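Beta-galactosidase (Trichoderma reesei, PDB 3OG2) probably hydrolyses terminal non-reducing beta-D-galactose residues in beta-D-galactosides, as a glycoprotein of glycoside hydrolase family 35. Local coordinates at residues N24-H36 and L266-E278. Numbering follows the deposited sequence. Where two conformers were deposited one is given.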
loop_
_atom_site.group_PDB
_atom_site.type_symbol
_atom_site.label_atom_id
_atom_site.label_comp_id
_atom_site.label_asym_id
_atom_site.label_seq_id
_atom_site.Cartn_x
_atom_site.Cartn_y
_atom_site.Cartn_z
ATOM N N ASN A 24 -5.632 17.350 -25.432
ATOM C CA ASN A 24 -4.615 18.338 -25.041
ATOM C C ASN A 24 -4.733 18.724 -23.572
ATOM O O ASN A 24 -4.158 19.721 -23.152
ATOM C CB ASN A 24 -4.666 19.563 -25.938
ATOM C CG ASN A 24 -5.895 20.357 -25.666
ATOM O OD1 ASN A 24 -6.909 19.829 -25.237
ATOM N ND2 ASN A 24 -5.808 21.671 -25.894
ATOM N N ILE A 25 -5.409 17.932 -22.757
ATOM C CA ILE A 25 -5.480 18.190 -21.311
ATOM C C ILE A 25 -4.214 17.693 -20.627
ATOM O O ILE A 25 -3.635 18.386 -19.795
ATOM C CB ILE A 25 -6.777 17.538 -20.815
ATOM C CG1 ILE A 25 -7.973 17.921 -21.734
ATOM C CG2 ILE A 25 -7.120 17.844 -19.377
ATOM C CD1 ILE A 25 -8.201 19.421 -21.782
ATOM N N VAL A 26 -3.797 16.478 -20.967
ATOM C CA VAL A 26 -2.589 15.880 -20.375
ATOM C C VAL A 26 -1.590 15.645 -21.493
ATOM O O VAL A 26 -1.836 14.809 -22.363
ATOM C CB VAL A 26 -2.866 14.558 -19.627
ATOM C CG1 VAL A 26 -1.607 14.042 -18.927
ATOM C CG2 VAL A 26 -3.968 14.725 -18.566
ATOM N N THR A 27 -0.491 16.425 -21.469
ATOM C CA THR A 27 0.493 16.330 -22.508
ATOM C C THR A 27 1.866 16.207 -21.856
ATOM O O THR A 27 1.965 16.157 -20.603
ATOM C CB THR A 27 0.403 17.513 -23.495
ATOM O OG1 THR A 27 0.608 18.767 -22.791
ATOM C CG2 THR A 27 -0.931 17.572 -24.219
ATOM N N TRP A 28 2.938 16.154 -22.635
ATOM C CA TRP A 28 4.248 15.917 -22.024
ATOM C C TRP A 28 5.321 16.451 -22.981
ATOM O O TRP A 28 5.070 16.553 -24.183
ATOM C CB TRP A 28 4.514 14.418 -21.682
ATOM C CG TRP A 28 4.603 13.604 -22.959
ATOM C CD1 TRP A 28 5.727 13.350 -23.705
ATOM C CD2 TRP A 28 3.492 12.976 -23.624
ATOM N NE1 TRP A 28 5.420 12.622 -24.803
ATOM C CE2 TRP A 28 4.060 12.369 -24.779
ATOM C CE3 TRP A 28 2.106 12.848 -23.393
ATOM C CZ2 TRP A 28 3.294 11.656 -25.678
ATOM C CZ3 TRP A 28 1.388 12.140 -24.332
ATOM C CH2 TRP A 28 1.959 11.553 -25.456
ATOM N N ASP A 29 6.513 16.651 -22.434
ATOM C CA ASP A 29 7.694 16.752 -23.270
ATOM C C ASP A 29 8.877 16.126 -22.562
ATOM O O ASP A 29 8.679 15.256 -21.656
ATOM C CB ASP A 29 7.878 18.228 -23.647
ATOM C CG ASP A 29 8.285 19.146 -22.524
ATOM O OD1 ASP A 29 8.514 18.687 -21.358
ATOM O OD2 ASP A 29 8.397 20.371 -22.755
ATOM N N GLU A 30 10.093 16.467 -22.926
ATOM C CA GLU A 30 11.255 15.806 -22.340
ATOM C C GLU A 30 11.319 16.051 -20.842
ATOM O O GLU A 30 11.976 15.233 -20.176
ATOM C CB GLU A 30 12.559 16.321 -22.966
ATOM C CG GLU A 30 12.710 16.153 -24.433
ATOM C CD GLU A 30 12.167 17.298 -25.265
ATOM O OE1 GLU A 30 11.240 18.067 -24.920
ATOM O OE2 GLU A 30 12.718 17.393 -26.380
ATOM N N HIS A 31 10.721 17.154 -20.366
ATOM C CA HIS A 31 10.946 17.536 -18.955
ATOM C C HIS A 31 9.864 17.125 -17.996
ATOM O O HIS A 31 10.143 16.788 -16.855
ATOM C CB HIS A 31 11.118 19.064 -18.851
ATOM C CG HIS A 31 12.134 19.582 -19.818
ATOM N ND1 HIS A 31 13.430 19.196 -19.773
ATOM C CD2 HIS A 31 11.977 20.448 -20.847
ATOM C CE1 HIS A 31 14.093 19.835 -20.755
ATOM N NE2 HIS A 31 13.213 20.597 -21.417
ATOM N N SER A 32 8.598 17.166 -18.456
ATOM C CA SER A 32 7.481 16.926 -17.511
ATOM C C SER A 32 6.208 16.654 -18.262
ATOM O O SER A 32 6.054 16.929 -19.461
ATOM C CB SER A 32 7.283 18.129 -16.574
ATOM O OG SER A 32 6.712 19.238 -17.266
ATOM N N LEU A 33 5.246 16.136 -17.493
ATOM C CA LEU A 33 3.844 16.260 -17.872
ATOM C C LEU A 33 3.398 17.695 -17.816
ATOM O O LEU A 33 3.929 18.544 -17.078
ATOM C CB LEU A 33 3.079 15.366 -16.862
ATOM C CG LEU A 33 1.903 14.612 -17.370
ATOM C CD1 LEU A 33 2.378 13.528 -18.355
ATOM C CD2 LEU A 33 1.130 13.996 -16.242
ATOM N N PHE A 34 2.356 17.971 -18.566
ATOM C CA PHE A 34 1.568 19.195 -18.455
ATOM C C PHE A 34 0.127 18.801 -18.189
ATOM O O PHE A 34 -0.394 17.889 -18.886
ATOM C CB PHE A 34 1.607 19.996 -19.754
ATOM C CG PHE A 34 2.915 20.614 -20.203
ATOM C CD1 PHE A 34 3.971 19.817 -20.596
ATOM C CD2 PHE A 34 3.071 22.001 -20.230
ATOM C CE1 PHE A 34 5.192 20.349 -21.015
ATOM C CE2 PHE A 34 4.280 22.518 -20.714
ATOM C CZ PHE A 34 5.307 21.726 -21.151
ATOM N N VAL A 35 -0.516 19.437 -17.236
ATOM C CA VAL A 35 -1.915 19.202 -16.951
ATOM C C VAL A 35 -2.627 20.544 -17.124
ATOM O O VAL A 35 -2.260 21.525 -16.446
ATOM C CB VAL A 35 -2.096 18.579 -15.534
ATOM C CG1 VAL A 35 -3.621 18.476 -15.237
ATOM C CG2 VAL A 35 -1.417 17.237 -15.378
ATOM N N HIS A 36 -3.604 20.616 -18.031
ATOM C CA HIS A 36 -4.253 21.871 -18.370
ATOM C C HIS A 36 -3.190 22.927 -18.721
ATOM O O HIS A 36 -3.352 24.106 -18.424
ATOM C CB HIS A 36 -5.150 22.358 -17.238
ATOM C CG HIS A 36 -6.337 21.515 -16.893
ATOM N ND1 HIS A 36 -7.360 21.303 -17.799
ATOM C CD2 HIS A 36 -6.747 20.827 -15.800
ATOM C CE1 HIS A 36 -8.321 20.538 -17.278
ATOM N NE2 HIS A 36 -7.968 20.233 -16.052
ATOM N N LEU A 266 18.176 8.958 -20.772
ATOM C CA LEU A 266 18.590 9.554 -22.035
ATOM C C LEU A 266 18.812 8.512 -23.106
ATOM O O LEU A 266 18.592 8.809 -24.280
ATOM C CB LEU A 266 19.886 10.330 -21.830
ATOM C CG LEU A 266 19.674 11.599 -20.961
ATOM C CD1 LEU A 266 21.041 12.210 -20.643
ATOM C CD2 LEU A 266 18.680 12.560 -21.598
ATOM N N ASN A 267 19.249 7.311 -22.737
ATOM C CA ASN A 267 19.495 6.276 -23.740
ATOM C C ASN A 267 18.188 5.689 -24.257
ATOM O O ASN A 267 18.044 5.269 -25.424
ATOM C CB ASN A 267 20.312 5.151 -23.115
ATOM C CG ASN A 267 21.726 5.518 -22.819
ATOM O OD1 ASN A 267 22.242 6.516 -23.361
ATOM N ND2 ASN A 267 22.373 4.747 -21.953
ATOM N N ILE A 268 17.186 5.579 -23.400
ATOM C CA ILE A 268 15.969 4.849 -23.696
ATOM C C ILE A 268 14.860 5.765 -24.217
ATOM O O ILE A 268 14.196 5.358 -25.191
ATOM C CB ILE A 268 15.444 4.078 -22.455
ATOM C CG1 ILE A 268 16.440 2.988 -22.054
ATOM C CG2 ILE A 268 14.028 3.524 -22.633
ATOM C CD1 ILE A 268 16.202 2.407 -20.656
ATOM N N SER A 269 14.552 6.875 -23.556
ATOM C CA SER A 269 13.347 7.631 -23.951
ATOM C C SER A 269 13.564 9.109 -23.653
ATOM O O SER A 269 12.909 9.686 -22.776
ATOM C CB SER A 269 12.111 7.123 -23.175
ATOM O OG SER A 269 10.936 7.638 -23.834
ATOM N N PRO A 270 14.509 9.752 -24.332
ATOM C CA PRO A 270 14.841 11.150 -24.012
ATOM C C PRO A 270 13.707 12.128 -24.319
ATOM O O PRO A 270 13.701 13.257 -23.812
ATOM C CB PRO A 270 16.063 11.443 -24.931
ATOM C CG PRO A 270 15.943 10.441 -26.046
ATOM C CD PRO A 270 15.349 9.168 -25.436
ATOM N N SER A 271 12.713 11.704 -25.086
ATOM C CA SER A 271 11.619 12.601 -25.473
ATOM C C SER A 271 10.501 12.683 -24.431
ATOM O O SER A 271 9.566 13.507 -24.609
ATOM C CB SER A 271 11.019 12.160 -26.815
ATOM O OG SER A 271 10.307 10.926 -26.674
ATOM N N THR A 272 10.584 11.837 -23.363
ATOM C CA THR A 272 9.474 11.798 -22.395
ATOM C C THR A 272 10.012 11.986 -20.993
ATOM O O THR A 272 11.219 11.842 -20.739
ATOM C CB THR A 272 8.669 10.485 -22.544
ATOM O OG1 THR A 272 9.518 9.336 -22.370
ATOM C CG2 THR A 272 8.040 10.340 -23.916
ATOM N N PRO A 273 9.156 12.348 -20.051
ATOM C CA PRO A 273 9.679 12.664 -18.714
ATOM C C PRO A 273 10.271 11.479 -18.013
ATOM O O PRO A 273 9.726 10.383 -18.081
ATOM C CB PRO A 273 8.393 13.121 -17.995
ATOM C CG PRO A 273 7.438 13.548 -19.055
ATOM C CD PRO A 273 7.709 12.592 -20.206
ATOM N N PHE A 274 11.346 11.710 -17.280
ATOM C CA PHE A 274 11.894 10.613 -16.462
ATOM C C PHE A 274 10.879 10.218 -15.388
ATOM O O PHE A 274 10.490 11.018 -14.549
ATOM C CB PHE A 274 13.239 11.007 -15.878
ATOM C CG PHE A 274 13.823 9.921 -14.964
ATOM C CD1 PHE A 274 13.710 8.571 -15.237
ATOM C CD2 PHE A 274 14.475 10.360 -13.795
ATOM C CE1 PHE A 274 14.195 7.620 -14.307
ATOM C CE2 PHE A 274 14.957 9.416 -12.903
ATOM C CZ PHE A 274 14.825 8.054 -13.163
ATOM N N SER A 275 10.440 8.951 -15.489
ATOM C CA SER A 275 9.318 8.447 -14.700
ATOM C C SER A 275 9.640 7.166 -13.951
ATOM O O SER A 275 10.021 6.176 -14.565
ATOM C CB SER A 275 8.163 8.143 -15.658
ATOM O OG SER A 275 7.764 9.316 -16.384
ATOM N N LEU A 276 9.492 7.228 -12.633
ATOM C CA LEU A 276 9.637 6.076 -11.765
ATOM C C LEU A 276 8.202 5.728 -11.339
ATOM O O LEU A 276 7.631 6.338 -10.439
ATOM C CB LEU A 276 10.518 6.357 -10.542
ATOM C CG LEU A 276 11.987 6.582 -10.916
ATOM C CD1 LEU A 276 12.764 7.063 -9.685
ATOM C CD2 LEU A 276 12.600 5.302 -11.491
ATOM N N VAL A 277 7.624 4.775 -12.045
ATOM C CA VAL A 277 6.207 4.459 -11.845
ATOM C C VAL A 277 6.012 3.659 -10.572
ATOM O O VAL A 277 4.959 3.663 -9.953
ATOM C CB VAL A 277 5.676 3.717 -13.100
ATOM C CG1 VAL A 277 4.254 3.188 -12.892
ATOM C CG2 VAL A 277 5.716 4.743 -14.217
ATOM N N GLU A 278 7.043 2.935 -10.088
ATOM C CA GLU A 278 7.043 2.367 -8.738
ATOM C C GLU A 278 8.438 2.566 -8.171
ATOM O O GLU A 278 9.411 2.039 -8.752
ATOM C CB GLU A 278 6.779 0.872 -8.638
ATOM C CG GLU A 278 5.429 0.484 -9.272
ATOM C CD GLU A 278 5.344 -1.021 -9.345
ATOM O OE1 GLU A 278 6.083 -1.767 -8.645
ATOM O OE2 GLU A 278 4.496 -1.524 -10.117
HETATM O O HOH W 1 13.819 13.486 -21.056
HETATM O O HOH W 2 12.530 14.238 -17.496
#
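Glu30 and Thr272 bring the two backbones together, their CA atoms 4.4 Å apart, where the turn of the 24-36 hairpin meets the loop that leads from helix 261-268 into strand 275-280. Strands 26-28 and 33-35 run antiparallel, and Asp29 folds the turn between them: its OD1 accepts from His31 N, above the carboxylate plane, in an Asx turn, and from Ser32 N, completing an Asx motif. Segment 266-278 leaves the helix at Ser269 and makes a type I turn to Thr272, with Ser269 OG donating to Thr272 OG1 at 2.7 Å.

Direct contact is by van der Waals packing, and Pro273 makes the largest single contribution. Its ring lodges against the hairpin turn, CD 3.2 Å from Asp29 O and CG 3.4 Å from Ser32 C, while Trp28 CB lies 4.0 Å from Pro273 CD. The indole of Trp28 and the side chain of Thr272 run side by side, CG2 of Thr272 meeting NE1 of Trp28 obliquely at 3.6 Å; Ser271 O sits at the ring edge. With CG anti to the carbonyl carbon (chi1 -59°), Glu30 brings that atom to 3.1 Å from Pro270 O.

Polar links go through water. One water lies within bonding distance of both Glu30 O and Pro270 O, though it has more acceptors than protons; the other donates to Glu30 O and accepts from Phe274 N at 2.8 Å.

Arg39 of strand 38-47 makes a salt bridge with Asp29 OD2 and a hydrogen bond to Ser32 OG. Thr317 OG1 is hydrogen-bonded to His31 O, and Thr317 touches Pro273. The hairpin extends the sheet of the TIM barrel, antiparallel to strand 38-47, and its turn packs on the loop entering strand 275-280, which pairs with 318-321 and carries galactose-binding Glu278 well away from this contact.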